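PDB 1QHB: vanadium-dependent bromoperoxidase from Corallina officinalis, which catalyses the vanadate-dependent bromination of organic substrates with bromide and hydrogen peroxide, working as a homododecamer that binds one calcium ion per subunit. Local coordinates for residues G544-A548 / G549-F553; V372-G375 / S376-L380; W108-D111 / L112-S115. All coordinates share one frame; numbering follows the deposited sequence.

Overall arrangement
All three interactions are local, each joining side chains a few residues apart at a helix end, and they follow one another in series without nesting or crossing. From the N terminus, interaction 3 comes first: W108-D111 leads into the short helix 111-115 on the periphery of the subunit. Interaction 2 follows, where V372-G375 turns into helix 376-402 near the calcium site and against a second subunit; its centre lies about 52 Å from that of interaction 3, on the opposite side of the chain's centre. Interaction 1, whose centre lies about 7 Å from the centre of the chain, closes the turn between helices 530-548 and 553-574 at the vanadate site.

Interaction 1: G544-A548 / G549-F553; sequences GRNMA and GVHYF. With PO4 (phosphate ion), chain G.
V550 N reaches back to R545 O (N-H...O 163°) and G549 N to N546 O (2.7 Å), and with the positive phi of G549 these two bonds form a Schellman motif ending helix 530-548. This turn brings R545 and H551 to the vanadate site of the haloperoxidase, occupied here by a phosphate that is probably from the crystallisation liquor. R545, bent at chi2 and chi3 (both -73°), offers the edge of its guanidinium to the anion: NH2 bonds PO4 O1 in the group's plane at 2.8 Å, while NE makes a weak bond to O2. One guanidinium face carries V550 CG2. H551 also meets the phosphate through its ring edge, NE2 donating to O4 at 3.1 Å and weakly to O1; its ND1 is bonded to D555, so the ring is held at both nitrogens, which probably limits its rotation. R406, K398, S483, G484 and H485 complete the phosphate's shell. An alanine in place of R545 would probably leave O1 without its short charged donor and V550 CG2 without the flat group it covers. The N546 amide crosses H551 at about a right angle, its plane 47° from the ring, with OD1 3.0 Å from H551 CB.

Interaction 2: V372-G375 / S376-L380; sequences VNFG and SAHVL
The H378 imidazole receives the backbone N-H of F374 at its edge, with F374 N almost in the ring plane and 2.9 Å from ND1. The N-H...N angle of 172° makes this bond nearly straight; since a backbone amide can only donate, ND1 accepts. The F374 ring has N373 CB over one face, 3.5 Å above the plane and offset toward the rim. F374 and H378 lie side by side and point the same way, but their planes are 58° apart and their centroids 6.0 Å apart, an oblique pair. Outside the turn, the F374 ring meets F582 and the H378 ring meets F499, both edge-to-face. This is an N-capping turn: G375 is the N-cap of helix 376-402, and its O accepts V379 N at 3.3 Å, nearly along the C=O axis, plus a weak bond from H378 N. From this first turn the imidazole swings back toward the incoming loop, its edge meeting F374 N, because CG lies opposite the backbone N (chi1 -168°). H378 CB itself lies 3.1 Å from V372 O. T131 of a second subunit is hydrogen-bonded to N373 ND2, and N125 of that subunit to N373 O.

Interaction 3: W108-D111 / L112-S115; sequences WRSD and LANS
W108 and N114 grip each other through two hydrogen bonds that pair one side-chain amide with one residue's backbone. W108 N donates to N114 OD1 at 3.1 Å, and N114 ND2 donates to W108 O at 2.7 Å, approaching from above the carbonyl plane, 54° out of it. N114 can reach back in this way because its CG is anti to the carbonyl carbon (chi1 -78°), which carries the amide alongside the preceding loop. The tight part continues at A113, whose methyl presses obliquely on the indole with CB 3.4 Å from W108 CG and 3.4 Å from S110 OG. Beyond this packing, W108 NE1 is bonded to L118 O, and D300 of helix 295-302 takes a hydrogen bond from S110 OG. The opposite character appears at D111 and S115, both exposed to solvent. There the contact is largely backbone, S115 N to D111 O at 2.6 Å, while S115 OG turns back to L112 O at 2.9 Å. The L112 side chain leaves this contact to pack on F307. The polar bonds at S110 define the motif: its OG accepts A113 N at 3.1 Å with an N-H...O angle of 164°, and its O accepts N114 N, a serine N-cap opening the short helix 111-115.

Interaction 1: G544-A548 / G549-F553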
# COMPACT_ATOMS: atom_id res chain seq x y z
N GLY A 544 -20.82 9.45 48.78
CA GLY A 544 -20.22 8.84 49.98
C GLY A 544 -18.75 9.27 50.13
O GLY A 544 -18.28 9.35 51.26
N ARG A 545 -17.96 9.47 49.04
CA ARG A 545 -16.55 9.80 49.17
C ARG A 545 -16.38 11.22 49.71
O ARG A 545 -15.53 11.52 50.56
CB ARG A 545 -15.73 9.62 47.89
CG ARG A 545 -15.82 8.24 47.23
CD ARG A 545 -15.06 7.21 48.02
NE ARG A 545 -13.64 7.46 47.83
CZ ARG A 545 -12.64 6.84 48.49
NH1 ARG A 545 -12.99 5.92 49.35
NH2 ARG A 545 -11.41 7.19 48.22
N ASN A 546 -17.31 12.09 49.38
CA ASN A 546 -17.41 13.45 49.85
C ASN A 546 -17.74 13.46 51.33
O ASN A 546 -17.05 14.13 52.10
CB ASN A 546 -18.53 14.18 49.09
CG ASN A 546 -18.23 14.43 47.63
OD1 ASN A 546 -17.30 13.87 47.10
ND2 ASN A 546 -19.00 15.26 46.93
N MET A 547 -18.66 12.57 51.74
CA MET A 547 -19.04 12.45 53.16
C MET A 547 -17.89 11.95 54.01
O MET A 547 -17.77 12.24 55.20
CB MET A 547 -20.22 11.46 53.21
CG MET A 547 -21.53 12.14 52.72
SD MET A 547 -22.81 10.88 52.61
CE MET A 547 -24.22 11.99 52.36
N ALA A 548 -16.95 11.20 53.38
CA ALA A 548 -15.76 10.74 54.09
C ALA A 548 -14.75 11.88 54.11
O ALA A 548 -13.84 11.81 54.91
CB ALA A 548 -15.13 9.50 53.49
N GLY A 549 -14.96 12.90 53.28
CA GLY A 549 -14.03 14.07 53.31
C GLY A 549 -12.97 13.99 52.22
O GLY A 549 -12.03 14.80 52.24
N VAL A 550 -13.07 13.05 51.27
CA VAL A 550 -11.99 12.84 50.32
C VAL A 550 -12.22 13.33 48.91
O VAL A 550 -11.30 13.17 48.06
CB VAL A 550 -11.51 11.36 50.29
CG1 VAL A 550 -11.11 10.93 51.69
CG2 VAL A 550 -12.60 10.43 49.75
N HIS A 551 -13.35 13.94 48.61
CA HIS A 551 -13.62 14.52 47.31
C HIS A 551 -14.51 15.75 47.44
O HIS A 551 -15.25 15.87 48.44
CB HIS A 551 -14.39 13.52 46.40
CG HIS A 551 -13.39 12.68 45.65
ND1 HIS A 551 -12.44 13.22 44.82
CD2 HIS A 551 -13.13 11.37 45.72
CE1 HIS A 551 -11.69 12.23 44.35
NE2 HIS A 551 -12.06 11.10 44.89
N TYR A 552 -14.54 16.57 46.41
CA TYR A 552 -15.50 17.68 46.35
C TYR A 552 -16.64 17.34 45.43
O TYR A 552 -16.46 16.45 44.56
CB TYR A 552 -14.83 18.90 45.71
CG TYR A 552 -13.46 19.25 46.23
CD1 TYR A 552 -12.31 18.65 45.74
CD2 TYR A 552 -13.35 20.23 47.21
CE1 TYR A 552 -11.05 18.99 46.19
CE2 TYR A 552 -12.06 20.60 47.66
CZ TYR A 552 -10.95 19.97 47.15
OH TYR A 552 -9.73 20.39 47.62
N PHE A 553 -17.75 18.06 45.47
CA PHE A 553 -18.84 17.80 44.49
C PHE A 553 -18.39 17.72 43.04
O PHE A 553 -18.79 16.80 42.29
CB PHE A 553 -19.88 18.92 44.65
CG PHE A 553 -21.10 18.60 43.80
CD1 PHE A 553 -22.07 17.74 44.26
CD2 PHE A 553 -21.26 19.16 42.53
CE1 PHE A 553 -23.19 17.43 43.50
CE2 PHE A 553 -22.35 18.85 41.80
CZ PHE A 553 -23.33 17.99 42.25
P PO4 G . -11.08 7.93 44.82
O1 PO4 G . -10.69 8.72 46.01
O2 PO4 G . -12.56 7.75 44.74
O3 PO4 G . -10.41 6.62 44.86
O4 PO4 G . -10.63 8.72 43.62

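Interaction 2: V372-G375 / S376-L380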
# COMPACT_ATOMS: atom_id res chain seq x y z
N VAL A 372 -25.13 -16.23 27.31
CA VAL A 372 -23.80 -15.83 26.87
C VAL A 372 -23.88 -14.44 26.26
O VAL A 372 -23.19 -13.52 26.67
CB VAL A 372 -23.22 -16.84 25.86
CG1 VAL A 372 -21.87 -16.35 25.37
CG2 VAL A 372 -23.09 -18.21 26.51
N ASN A 373 -24.66 -14.33 25.17
CA ASN A 373 -24.89 -13.04 24.54
C ASN A 373 -26.31 -12.62 24.93
O ASN A 373 -27.33 -13.33 24.76
CB ASN A 373 -24.83 -13.06 23.01
CG ASN A 373 -23.46 -13.29 22.42
OD1 ASN A 373 -22.44 -13.12 23.08
ND2 ASN A 373 -23.36 -13.74 21.17
N PHE A 374 -26.48 -11.33 25.25
CA PHE A 374 -27.79 -10.72 25.52
C PHE A 374 -28.50 -11.24 26.76
O PHE A 374 -29.68 -10.90 26.98
CB PHE A 374 -28.72 -10.86 24.27
CG PHE A 374 -27.96 -10.66 22.97
CD1 PHE A 374 -27.16 -9.55 22.76
CD2 PHE A 374 -27.97 -11.67 22.02
CE1 PHE A 374 -26.42 -9.43 21.61
CE2 PHE A 374 -27.25 -11.55 20.84
CZ PHE A 374 -26.47 -10.43 20.64
N GLY A 375 -27.83 -12.04 27.59
CA GLY A 375 -28.36 -12.60 28.80
C GLY A 375 -27.56 -12.25 30.05
O GLY A 375 -26.70 -11.34 30.09
N SER A 376 -27.80 -13.03 31.13
CA SER A 376 -27.10 -12.67 32.37
C SER A 376 -25.60 -12.72 32.30
O SER A 376 -24.91 -11.82 32.85
CB SER A 376 -27.69 -13.55 33.46
OG SER A 376 -27.42 -14.90 33.21
N ALA A 377 -24.96 -13.70 31.69
CA ALA A 377 -23.49 -13.78 31.64
C ALA A 377 -22.89 -12.59 30.92
O ALA A 377 -21.84 -12.05 31.30
CB ALA A 377 -22.99 -15.00 30.92
N HIS A 378 -23.62 -12.11 29.89
CA HIS A 378 -23.12 -11.00 29.10
C HIS A 378 -23.01 -9.75 29.95
O HIS A 378 -21.94 -9.14 30.04
CB HIS A 378 -24.01 -10.81 27.91
CG HIS A 378 -23.48 -9.90 26.86
ND1 HIS A 378 -24.17 -9.67 25.67
CD2 HIS A 378 -22.34 -9.15 26.80
CE1 HIS A 378 -23.44 -8.83 24.94
NE2 HIS A 378 -22.35 -8.50 25.59
N VAL A 379 -24.14 -9.33 30.57
CA VAL A 379 -24.13 -8.15 31.42
C VAL A 379 -23.23 -8.28 32.65
O VAL A 379 -22.64 -7.31 33.18
CB VAL A 379 -25.56 -7.73 31.80
CG1 VAL A 379 -26.29 -8.67 32.75
CG2 VAL A 379 -25.49 -6.31 32.39
N LEU A 380 -23.10 -9.48 33.19
CA LEU A 380 -22.27 -9.69 34.38
C LEU A 380 -20.81 -9.50 34.02
O LEU A 380 -20.13 -8.91 34.87
CB LEU A 380 -22.48 -11.07 35.00
CG LEU A 380 -23.79 -11.24 35.80
CD1 LEU A 380 -24.03 -12.72 36.03
CD2 LEU A 380 -23.67 -10.48 37.12

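Interaction 3: W108-D111 / L112-S115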
# COMPACT_ATOMS: atom_id res chain seq x y z
N TRP A 108 8.57 11.73 62.68
CA TRP A 108 7.28 12.35 62.48
C TRP A 108 7.13 13.52 63.44
O TRP A 108 7.88 13.49 64.43
CB TRP A 108 6.17 11.33 62.77
CG TRP A 108 6.24 10.14 61.86
CD1 TRP A 108 6.51 8.86 62.21
CD2 TRP A 108 5.99 10.15 60.45
NE1 TRP A 108 6.49 8.04 61.09
CE2 TRP A 108 6.15 8.83 60.00
CE3 TRP A 108 5.67 11.15 59.53
CZ2 TRP A 108 6.01 8.46 58.65
CZ3 TRP A 108 5.55 10.81 58.21
CH2 TRP A 108 5.72 9.48 57.79
N ARG A 109 6.15 14.38 63.23
CA ARG A 109 5.91 15.46 64.17
C ARG A 109 5.08 15.00 65.36
O ARG A 109 5.27 15.45 66.51
CB ARG A 109 5.12 16.59 63.48
CG ARG A 109 5.93 17.29 62.37
CD ARG A 109 4.99 18.29 61.65
NE ARG A 109 5.84 19.22 60.89
CZ ARG A 109 6.26 19.06 59.65
NH1 ARG A 109 5.88 17.99 58.94
NH2 ARG A 109 7.04 20.01 59.13
N SER A 110 4.06 14.16 65.13
CA SER A 110 3.19 13.76 66.22
C SER A 110 3.70 12.59 67.05
O SER A 110 4.40 11.70 66.61
CB SER A 110 1.78 13.45 65.69
OG SER A 110 1.76 12.22 65.01
N ASP A 111 3.38 12.70 68.35
CA ASP A 111 3.69 11.65 69.33
C ASP A 111 3.04 10.35 68.91
O ASP A 111 3.67 9.29 68.87
CB ASP A 111 3.18 12.10 70.70
CG ASP A 111 3.98 13.26 71.27
OD1 ASP A 111 5.12 13.49 70.80
OD2 ASP A 111 3.49 13.96 72.19
N LEU A 112 1.79 10.46 68.46
CA LEU A 112 1.05 9.32 67.92
C LEU A 112 1.80 8.63 66.80
O LEU A 112 1.92 7.40 66.97
CB LEU A 112 -0.32 9.84 67.48
CG LEU A 112 -1.23 8.67 67.03
CD1 LEU A 112 -1.43 7.65 68.15
CD2 LEU A 112 -2.56 9.18 66.53
N ALA A 113 2.25 9.29 65.74
CA ALA A 113 2.95 8.60 64.65
C ALA A 113 4.29 8.04 65.11
O ALA A 113 4.67 6.96 64.66
CB ALA A 113 3.25 9.56 63.48
N ASN A 114 5.02 8.77 65.95
CA ASN A 114 6.31 8.29 66.46
C ASN A 114 6.10 7.10 67.37
O ASN A 114 6.64 6.01 67.15
CB ASN A 114 7.02 9.43 67.17
CG ASN A 114 7.66 10.38 66.18
OD1 ASN A 114 8.28 9.93 65.20
ND2 ASN A 114 7.51 11.67 66.41
N SER A 115 5.16 7.19 68.29
CA SER A 115 4.84 6.02 69.13
C SER A 115 4.43 4.78 68.37
O SER A 115 4.67 3.69 68.89
CB SER A 115 3.74 6.42 70.11
OG SER A 115 2.50 6.15 69.49